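Local coordinates for heptaprenyl diphosphate synthase (HEPPP synthase) subunit 1 family protein (Staphylococcus aureus, PDB 5H9D) that probably acts as the smaller, non-catalytic partner of a two-chain prenyltransferase that builds the 35-carbon heptaprenyl diphosphate, probably for the menaquinone tail, at residues T53-R56 against H57-D60; I101-I104 against N105-S109; V5-L8 against E9-I12; S67-S70 against I71-D75. One frame throughout, in Å; residues are numbered along the deposited sequence.

Contact 1. Residues T53-R56 against H57-D60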
loop_
_atom_site.group_PDB
_atom_site.type_symbol
_atom_site.label_atom_id
_atom_site.label_comp_id
_atom_site.label_asym_id
_atom_site.label_seq_id
_atom_site.Cartn_x
_atom_site.Cartn_y
_atom_site.Cartn_z
ATOM N N THR C 53 -14.041 -4.039 -8.607
ATOM C CA THR C 53 -14.452 -2.684 -8.237
ATOM C C THR C 53 -13.278 -1.709 -8.064
ATOM O O THR C 53 -13.265 -0.621 -8.661
ATOM C CB THR C 53 -15.306 -2.695 -6.921
ATOM O OG1 THR C 53 -16.449 -3.538 -7.092
ATOM C CG2 THR C 53 -15.788 -1.309 -6.578
ATOM N N SER C 54 -12.296 -2.072 -7.248
ATOM C CA SER C 54 -11.174 -1.167 -7.062
ATOM C C SER C 54 -10.521 -0.905 -8.413
ATOM O O SER C 54 -10.374 0.256 -8.830
ATOM C CB SER C 54 -10.170 -1.743 -6.066
ATOM O OG SER C 54 -9.829 -3.076 -6.388
ATOM N N MET C 55 -10.171 -1.991 -9.103
ATOM C CA MET C 55 -9.551 -1.929 -10.421
ATOM C C MET C 55 -10.272 -0.967 -11.390
ATOM O O MET C 55 -9.651 -0.096 -11.999
ATOM C CB MET C 55 -9.500 -3.337 -11.014
ATOM C CG MET C 55 -8.596 -4.338 -10.269
ATOM S SD MET C 55 -6.892 -3.927 -10.472
ATOM C CE MET C 55 -6.547 -2.964 -8.952
ATOM N N ARG C 56 -11.589 -1.106 -11.526
ATOM C CA ARG C 56 -12.329 -0.210 -12.426
ATOM C C ARG C 56 -12.393 1.225 -11.879
ATOM O O ARG C 56 -12.524 2.190 -12.652
ATOM C CB ARG C 56 -13.739 -0.743 -12.678
ATOM C CG ARG C 56 -14.556 0.164 -13.583
ATOM C CD ARG C 56 -15.906 -0.429 -13.984
ATOM N NE ARG C 56 -15.776 -1.788 -14.507
ATOM C CZ ARG C 56 -15.926 -2.882 -13.767
ATOM N NH1 ARG C 56 -16.222 -2.763 -12.475
ATOM N NH2 ARG C 56 -15.761 -4.087 -14.312
ATOM N N HIS C 57 -12.289 1.360 -10.546
ATOM C CA HIS C 57 -12.320 2.669 -9.908
ATOM C C HIS C 57 -11.041 3.416 -10.187
ATOM O O HIS C 57 -11.073 4.582 -10.543
ATOM C CB HIS C 57 -12.517 2.551 -8.406
ATOM C CG HIS C 57 -12.862 3.852 -7.743
ATOM N ND1 HIS C 57 -13.842 4.691 -8.225
ATOM C CD2 HIS C 57 -12.386 4.442 -6.621
ATOM C CE1 HIS C 57 -13.960 5.740 -7.431
ATOM N NE2 HIS C 57 -13.087 5.611 -6.448
ATOM N N LEU C 58 -9.912 2.734 -10.049
ATOM C CA LEU C 58 -8.615 3.356 -10.313
ATOM C C LEU C 58 -8.490 3.636 -11.804
ATOM O O LEU C 58 -7.823 4.586 -12.218
ATOM C CB LEU C 58 -7.461 2.446 -9.824
ATOM C CG LEU C 58 -7.415 2.100 -8.319
ATOM C CD1 LEU C 58 -6.620 0.867 -8.097
ATOM C CD2 LEU C 58 -6.848 3.239 -7.509
ATOM N N ASP C 59 -9.130 2.810 -12.620
ATOM C CA ASP C 59 -9.076 3.041 -14.054
ATOM C C ASP C 59 -9.683 4.390 -14.330
ATOM O O ASP C 59 -9.066 5.258 -14.944
ATOM C CB ASP C 59 -9.887 2.001 -14.805
ATOM C CG ASP C 59 -9.056 0.830 -15.250
ATOM O OD1 ASP C 59 -7.875 1.065 -15.601
ATOM O OD2 ASP C 59 -9.585 -0.307 -15.264
ATOM N N ASP C 60 -10.907 4.543 -13.835
ATOM C CA ASP C 60 -11.714 5.747 -13.987
ATOM C C ASP C 60 -11.118 7.054 -13.515
ATOM O O ASP C 60 -11.396 8.094 -14.092
ATOM C CB ASP C 60 -13.064 5.549 -13.297
ATOM C CG ASP C 60 -13.903 4.484 -13.977
ATOM O OD1 ASP C 60 -13.711 4.282 -15.205
ATOM O OD2 ASP C 60 -14.752 3.859 -13.303
#
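M55 and L58, one helical turn apart, meet through their ends on the packed face of helix 43-65. The terminal methyl CE of M55 lies 3.9 Å from CD1 of L58, two apolar tips brought together obliquely. M55 reaches this point because its chain is bent: CG stands anti to the carbonyl carbon, and bends at chi2 (-70°) and chi3 (96°) bring the sulfur and then CE round. A flexible thioether suits such a seam, where N111 of the farnesyl pyrophosphate synthetase chain packs on both residues. Beneath lies the regular i to i+4 ladder of an alpha-helix, with L58 N bonded to S54 O at 2.8 Å, the donor almost in line with the carbonyl, and D59 N to M55 O at 3.0 Å. H57, also buried, packs against I73 of helix 70-88. The other face is looser and partly exposed. R56 and D60 run side by side, CG of R56 3.7 Å from OD2 of D60, yet the guanidinium and carboxylate do not pair: 5.9 Å separates R56 NE from D60 OD2. R56 NH1 instead bridges to D52, and D59 OD2 forms a salt bridge with K167, one of its two lysine partners.

Contact 2. Residues I101-I104 against N105-S109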
loop_
_atom_site.group_PDB
_atom_site.type_symbol
_atom_site.label_atom_id
_atom_site.label_comp_id
_atom_site.label_asym_id
_atom_site.label_seq_id
_atom_site.Cartn_x
_atom_site.Cartn_y
_atom_site.Cartn_z
ATOM N N ILE C 101 -4.654 -10.729 -11.255
ATOM C CA ILE C 101 -4.536 -9.306 -11.046
ATOM C C ILE C 101 -3.283 -8.717 -11.731
ATOM O O ILE C 101 -3.385 -7.715 -12.434
ATOM C CB ILE C 101 -4.541 -8.941 -9.532
ATOM C CG1 ILE C 101 -5.891 -9.330 -8.906
ATOM C CG2 ILE C 101 -4.401 -7.425 -9.360
ATOM C CD1 ILE C 101 -5.965 -9.140 -7.418
ATOM N N VAL C 102 -2.105 -9.316 -11.566
ATOM C CA VAL C 102 -0.954 -8.709 -12.242
ATOM C C VAL C 102 -1.152 -8.745 -13.752
ATOM O O VAL C 102 -0.780 -7.812 -14.438
ATOM C CB VAL C 102 0.482 -9.342 -11.839
ATOM C CG1 VAL C 102 0.353 -10.384 -10.762
ATOM C CG2 VAL C 102 1.204 -9.874 -13.057
ATOM N N GLU C 103 -1.776 -9.794 -14.263
ATOM C CA GLU C 103 -2.010 -9.901 -15.702
ATOM C C GLU C 103 -2.965 -8.835 -16.243
ATOM O O GLU C 103 -2.711 -8.184 -17.273
ATOM C CB GLU C 103 -2.539 -11.287 -16.034
ATOM C CG GLU C 103 -2.993 -11.408 -17.464
ATOM C CD GLU C 103 -3.144 -12.838 -17.910
ATOM O OE1 GLU C 103 -3.526 -13.679 -17.061
ATOM O OE2 GLU C 103 -2.887 -13.110 -19.110
ATOM N N ILE C 104 -4.090 -8.682 -15.550
ATOM C CA ILE C 104 -5.061 -7.662 -15.930
ATOM C C ILE C 104 -4.317 -6.340 -16.042
ATOM O O ILE C 104 -4.444 -5.645 -17.057
ATOM C CB ILE C 104 -6.161 -7.531 -14.874
ATOM C CG1 ILE C 104 -7.075 -8.764 -14.925
ATOM C CG2 ILE C 104 -6.934 -6.252 -15.081
ATOM C CD1 ILE C 104 -7.558 -9.147 -16.348
ATOM N N ASN C 105 -3.530 -6.010 -15.006
ATOM C CA ASN C 105 -2.741 -4.774 -14.973
ATOM C C ASN C 105 -1.704 -4.676 -16.074
ATOM O O ASN C 105 -1.505 -3.617 -16.630
ATOM C CB ASN C 105 -2.087 -4.619 -13.607
ATOM C CG ASN C 105 -3.086 -4.248 -12.556
ATOM O OD1 ASN C 105 -3.690 -3.179 -12.590
ATOM N ND2 ASN C 105 -3.293 -5.141 -11.625
ATOM N N GLU C 106 -1.052 -5.789 -16.388
ATOM C CA GLU C 106 -0.080 -5.821 -17.486
ATOM C C GLU C 106 -0.839 -5.564 -18.813
ATOM O O GLU C 106 -0.395 -4.758 -19.640
ATOM C CB GLU C 106 0.648 -7.190 -17.568
ATOM C CG GLU C 106 1.780 -7.400 -16.595
ATOM C CD GLU C 106 2.336 -8.846 -16.634
ATOM O OE1 GLU C 106 1.525 -9.799 -16.706
ATOM O OE2 GLU C 106 3.574 -9.050 -16.575
ATOM N N LEU C 107 -1.974 -6.239 -19.019
ATOM C CA LEU C 107 -2.709 -6.022 -20.254
ATOM C C LEU C 107 -3.160 -4.573 -20.397
ATOM O O LEU C 107 -2.965 -3.992 -21.452
ATOM C CB LEU C 107 -3.899 -6.971 -20.369
ATOM C CG LEU C 107 -3.519 -8.455 -20.481
ATOM C CD1 LEU C 107 -4.742 -9.339 -20.253
ATOM C CD2 LEU C 107 -2.907 -8.722 -21.808
ATOM N N LYS C 108 -3.747 -3.974 -19.354
ATOM C CA LYS C 108 -4.166 -2.564 -19.452
ATOM C C LYS C 108 -2.963 -1.675 -19.795
ATOM O O LYS C 108 -3.074 -0.777 -20.631
ATOM C CB LYS C 108 -4.823 -2.073 -18.159
ATOM C CG LYS C 108 -6.256 -2.536 -17.956
ATOM C CD LYS C 108 -6.819 -2.206 -16.579
ATOM C CE LYS C 108 -8.223 -2.811 -16.421
ATOM N NZ LYS C 108 -8.836 -2.731 -15.029
ATOM N N SER C 109 -1.816 -1.923 -19.173
ATOM C CA SER C 109 -0.624 -1.132 -19.477
ATOM C C SER C 109 -0.271 -1.261 -20.963
ATOM O O SER C 109 0.061 -0.271 -21.637
ATOM C CB SER C 109 0.562 -1.599 -18.643
ATOM O OG SER C 109 1.707 -0.830 -18.940
#
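N105 folds its amide back over the preceding turn toward I101. Its ND2 lies 2.7 Å from I101 O, a weak bond because the N-H is badly bent (126°), and 3.4 Å from the CG2 methyl of the same isoleucine. The carbonyl already accepts the backbone N105 N, so it receives two donors from one residue. CG of N105 is anti to its carbonyl carbon (chi1 -73°), which lays the amide alongside I101 and leaves OD1 for N111 of the farnesyl pyrophosphate synthetase chain. Next to it, E106 lies alongside V102, its carboxylate oxygen OE1 3.7 Å from CG2, a methyl of the branched V102. The long, extended glutamate suits the place because OE2 can reach S23 OG and the backbone N of K24 on that other chain.

On the remaining faces the contacts are carried by carbon. E103 CG lies 3.9 Å from CD1 of L107, the two chains side by side, while E103 sends its carboxylate to K99 and K127. I104 CG2 meets CE of K108 at 3.9 Å, and the extended lysine carries its ammonium past the methyl to a salt bridge with D59. The i to i+4 backbone bonds, such as L107 N to E103 O (2.7 Å), set the spacing that brings these side-chain pairs together. Helix 91-112 thus lies between helix 118-140, where L131 and F132 cover I104, helix 43-65, which touches N105 and K108 through M55, and the synthetase chain.

Contact 3. Residues V5-L8 against E9-I12; sequences VSKL and ERQI
E9 joins the two turns of helix 4-15 through its backbone, E9 N bonding to V5 O at 3.2 Å. Its side chain only lies along V5: CG is anti to the carbonyl carbon (chi1 -79°) and a bend at chi2 (147°) turns the carboxylate back, with OE1 about 3.8 Å from V5 CG1, though the exact place of that oxygen is doubtful at this resolution. R10 follows on the exposed face. Its NH2 stands 3.7 Å from CG of K7 and 3.4 Å from NZ of the same lysine, so two long basic chains pointing the same way gather positive charge at the surface. Q11 is straighter: its extended chain starts near the K7 carbonyl, with CG 3.9 Å from K7 O, and it packs against V46 and L84 of two neighbouring helices. I12 lies on the buried side, where its CG1 meets L8 CG at 4.2 Å and I12 N bonds to L8 O at 2.8 Å. L8 itself packs on V46, T50 and T53 of helix 43-65, and I12 on I77 of helix 70-88. This is an amphipathic helix: L8 and I12 turn apolar surface to the core, whereas the close lysine and arginine probably tolerate each other because water screens their charges.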
loop_
_atom_site.group_PDB
_atom_site.type_symbol
_atom_site.label_atom_id
_atom_site.label_comp_id
_atom_site.label_asym_id
_atom_site.label_seq_id
_atom_site.Cartn_x
_atom_site.Cartn_y
_atom_site.Cartn_z
ATOM N N VAL C 5 -23.839 -7.547 -4.737
ATOM C CA VAL C 5 -23.824 -6.108 -5.010
ATOM C C VAL C 5 -24.075 -5.349 -3.703
ATOM O O VAL C 5 -23.240 -4.568 -3.240
ATOM C CB VAL C 5 -24.929 -5.664 -6.003
ATOM C CG1 VAL C 5 -24.713 -4.202 -6.393
ATOM C CG2 VAL C 5 -24.938 -6.555 -7.239
ATOM N N SER C 6 -25.229 -5.608 -3.102
ATOM C CA SER C 6 -25.620 -4.950 -1.869
ATOM C C SER C 6 -24.696 -5.261 -0.710
ATOM O O SER C 6 -24.360 -4.372 0.064
ATOM C CB SER C 6 -27.049 -5.338 -1.495
ATOM O OG SER C 6 -27.613 -4.385 -0.612
ATOM N N LYS C 7 -24.288 -6.514 -0.566
ATOM C CA LYS C 7 -23.393 -6.837 0.535
ATOM C C LYS C 7 -22.141 -5.960 0.475
ATOM O O LYS C 7 -21.776 -5.322 1.471
ATOM C CB LYS C 7 -22.991 -8.304 0.504
ATOM C CG LYS C 7 -24.086 -9.238 0.915
ATOM C CD LYS C 7 -23.522 -10.622 1.192
ATOM C CE LYS C 7 -24.553 -11.476 1.917
ATOM N NZ LYS C 7 -25.068 -10.808 3.171
ATOM N N LEU C 8 -21.495 -5.922 -0.696
ATOM C CA LEU C 8 -20.284 -5.121 -0.896
ATOM C C LEU C 8 -20.494 -3.648 -0.559
ATOM O O LEU C 8 -19.596 -3.014 -0.016
ATOM C CB LEU C 8 -19.770 -5.244 -2.334
ATOM C CG LEU C 8 -18.509 -4.447 -2.687
ATOM C CD1 LEU C 8 -17.332 -5.004 -1.918
ATOM C CD2 LEU C 8 -18.247 -4.512 -4.185
ATOM N N GLU C 9 -21.666 -3.097 -0.868
ATOM C CA GLU C 9 -21.924 -1.692 -0.545
ATOM C C GLU C 9 -21.908 -1.520 0.965
ATOM O O GLU C 9 -21.480 -0.490 1.488
ATOM C CB GLU C 9 -23.268 -1.229 -1.123
ATOM C CG GLU C 9 -23.206 -0.909 -2.607
ATOM C CD GLU C 9 -24.499 -1.235 -3.330
ATOM O OE1 GLU C 9 -25.036 -2.355 -3.111
ATOM O OE2 GLU C 9 -24.970 -0.382 -4.124
ATOM N N ARG C 10 -22.372 -2.544 1.666
ATOM C CA ARG C 10 -22.380 -2.496 3.114
ATOM C C ARG C 10 -20.953 -2.637 3.640
ATOM O O ARG C 10 -20.572 -1.933 4.570
ATOM C CB ARG C 10 -23.270 -3.605 3.677
ATOM C CG ARG C 10 -23.128 -3.803 5.170
ATOM C CD ARG C 10 -24.165 -4.777 5.662
ATOM N NE ARG C 10 -24.612 -5.665 4.593
ATOM C CZ ARG C 10 -25.354 -6.749 4.794
ATOM N NH1 ARG C 10 -25.721 -7.069 6.034
ATOM N NH2 ARG C 10 -25.734 -7.504 3.761
ATOM N N GLN C 11 -20.165 -3.535 3.047
ATOM C CA GLN C 11 -18.778 -3.711 3.484
ATOM C C GLN C 11 -17.959 -2.445 3.233
ATOM O O GLN C 11 -17.224 -2.013 4.114
ATOM C CB GLN C 11 -18.115 -4.920 2.796
ATOM C CG GLN C 11 -18.512 -6.258 3.384
ATOM C CD GLN C 11 -17.895 -7.454 2.667
ATOM O OE1 GLN C 11 -16.684 -7.636 2.667
ATOM N NE2 GLN C 11 -18.736 -8.283 2.064
ATOM N N ILE C 12 -18.091 -1.846 2.046
ATOM C CA ILE C 12 -17.349 -0.628 1.725
ATOM C C ILE C 12 -17.715 0.424 2.763
ATOM O O ILE C 12 -16.913 1.282 3.131
ATOM C CB ILE C 12 -17.712 -0.085 0.329
ATOM C CG1 ILE C 12 -17.185 -1.012 -0.761
ATOM C CG2 ILE C 12 -17.131 1.314 0.141
ATOM C CD1 ILE C 12 -15.720 -0.959 -0.944
#

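Contact 4. Residues S67-S70 against I71-D75; sequences SKHS and ILIGD
I73 leans back over H69 and S70, where the chain enters helix 70-88. Its CB is near S70 O, the usual i to i+3 proximity along a helix. CG1, set anti to the carbonyl carbon of I73 (chi1 -52°), lies near two carbonyls, 3.5 Å from S70 O and 3.6 Å from H69 O. The tip CD1 then touches the imidazole at CE1 of H69, 3.8 Å away. A branched aliphatic residue suits this spot, since Y22 and I25 of a loop also pack on it. The segment before it is a type I beta turn from S67 to S70, tied by small hydroxyls: S70 OG donates to S67 O at 2.6 Å, and S67 OG to S70 OG at 3.0 Å. Further on, I71 N bonds to K68 O from above the carbonyl plane, an i to i+3 link, before G74 N to S70 O (3.1 Å) sets the i to i+4 pattern. The chemistry divides the work: the two serine hydroxyls tie the turn together, with E23 adding a partner from outside, and I73 supplies aliphatic packing, while the imidazole of H69 offers carbon to I73, meets the ring of F148 of the farnesyl pyrophosphate synthetase chain, and keeps NE2 for a weak bond to the E21 carbonyl.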
loop_
_atom_site.group_PDB
_atom_site.type_symbol
_atom_site.label_atom_id
_atom_site.label_comp_id
_atom_site.label_asym_id
_atom_site.label_seq_id
_atom_site.Cartn_x
_atom_site.Cartn_y
_atom_site.Cartn_z
ATOM N N SER C 67 -10.322 13.318 -8.581
ATOM C CA SER C 67 -9.152 13.797 -7.847
ATOM C C SER C 67 -8.222 12.651 -7.508
ATOM O O SER C 67 -8.585 11.485 -7.607
ATOM C CB SER C 67 -9.572 14.490 -6.549
ATOM O OG SER C 67 -10.252 13.588 -5.694
ATOM N N LYS C 68 -7.017 12.992 -7.089
ATOM C CA LYS C 68 -6.031 11.989 -6.726
ATOM C C LYS C 68 -6.431 11.217 -5.466
ATOM O O LYS C 68 -6.265 10.004 -5.403
ATOM C CB LYS C 68 -4.686 12.675 -6.545
ATOM C CG LYS C 68 -4.042 13.110 -7.859
ATOM C CD LYS C 68 -5.034 13.624 -8.892
ATOM C CE LYS C 68 -4.303 14.058 -10.154
ATOM N NZ LYS C 68 -3.312 15.135 -9.839
ATOM N N HIS C 69 -6.968 11.921 -4.473
ATOM C CA HIS C 69 -7.407 11.308 -3.232
ATOM C C HIS C 69 -8.357 10.161 -3.541
ATOM O O HIS C 69 -8.626 9.318 -2.695
ATOM C CB HIS C 69 -8.087 12.363 -2.343
ATOM C CG HIS C 69 -9.481 12.004 -1.894
ATOM N ND1 HIS C 69 -9.736 11.096 -0.888
ATOM C CD2 HIS C 69 -10.692 12.424 -2.336
ATOM C CE1 HIS C 69 -11.040 10.966 -0.734
ATOM N NE2 HIS C 69 -11.642 11.760 -1.602
ATOM N N SER C 70 -8.860 10.123 -4.760
ATOM C CA SER C 70 -9.746 9.040 -5.158
ATOM C C SER C 70 -8.994 7.690 -5.215
ATOM O O SER C 70 -9.589 6.615 -5.034
ATOM C CB SER C 70 -10.339 9.374 -6.516
ATOM O OG SER C 70 -10.812 10.705 -6.495
ATOM N N ILE C 71 -7.688 7.777 -5.481
ATOM C CA ILE C 71 -6.790 6.636 -5.557
ATOM C C ILE C 71 -6.782 5.877 -4.217
ATOM O O ILE C 71 -6.809 4.638 -4.199
ATOM C CB ILE C 71 -5.327 7.105 -5.878
ATOM C CG1 ILE C 71 -5.298 7.920 -7.179
ATOM C CG2 ILE C 71 -4.376 5.902 -6.003
ATOM C CD1 ILE C 71 -3.893 8.414 -7.577
ATOM N N LEU C 72 -6.752 6.612 -3.096
ATOM C CA LEU C 72 -6.738 5.971 -1.782
ATOM C C LEU C 72 -7.970 5.122 -1.577
ATOM O O LEU C 72 -7.912 4.049 -0.983
ATOM C CB LEU C 72 -6.619 7.008 -0.680
ATOM C CG LEU C 72 -5.353 7.846 -0.898
ATOM C CD1 LEU C 72 -5.363 9.035 0.021
ATOM C CD2 LEU C 72 -4.091 6.997 -0.735
ATOM N N ILE C 73 -9.092 5.617 -2.080
ATOM C CA ILE C 73 -10.361 4.923 -1.997
ATOM C C ILE C 73 -10.215 3.622 -2.763
ATOM O O ILE C 73 -10.509 2.548 -2.243
ATOM C CB ILE C 73 -11.464 5.735 -2.669
ATOM C CG1 ILE C 73 -11.470 7.153 -2.115
ATOM C CG2 ILE C 73 -12.794 5.086 -2.433
ATOM C CD1 ILE C 73 -11.932 7.248 -0.684
ATOM N N GLY C 74 -9.744 3.729 -3.999
ATOM C CA GLY C 74 -9.585 2.554 -4.830
ATOM C C GLY C 74 -8.693 1.526 -4.195
ATOM O O GLY C 74 -8.891 0.335 -4.389
ATOM N N ASP C 75 -7.707 1.992 -3.437
ATOM C CA ASP C 75 -6.771 1.110 -2.766
ATOM C C ASP C 75 -7.300 0.516 -1.459
ATOM O O ASP C 75 -6.880 -0.564 -1.032
ATOM C CB ASP C 75 -5.470 1.853 -2.530
ATOM C CG ASP C 75 -4.629 1.970 -3.798
ATOM O OD1 ASP C 75 -4.320 0.920 -4.422
ATOM O OD2 ASP C 75 -4.273 3.109 -4.165
#

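Overall arrangement
Contact 1 is the common neighbour, touching each of the other three. Its centre lies about 10 Å from that of contact 4, across the seam of helices 43-65 and 70-88, where H57 CD2 comes within 3.8 Å of G74 N. Its centre is about 13 Å from that of contact 2, to which the D59-K108 salt bridge joins it, and about 16 Å from that of contact 3, which it meets through T53 OG1 and L8 CD2 at 3.6 Å. Contacts 2 and 3 stand on opposite sides of the chain's centre, centres about 25 Å apart. The synthetase chain reaches contacts 1, 2 and 4 but not 3. The active site probably belongs to that larger subunit, as in related heterodimeric prenyltransferases.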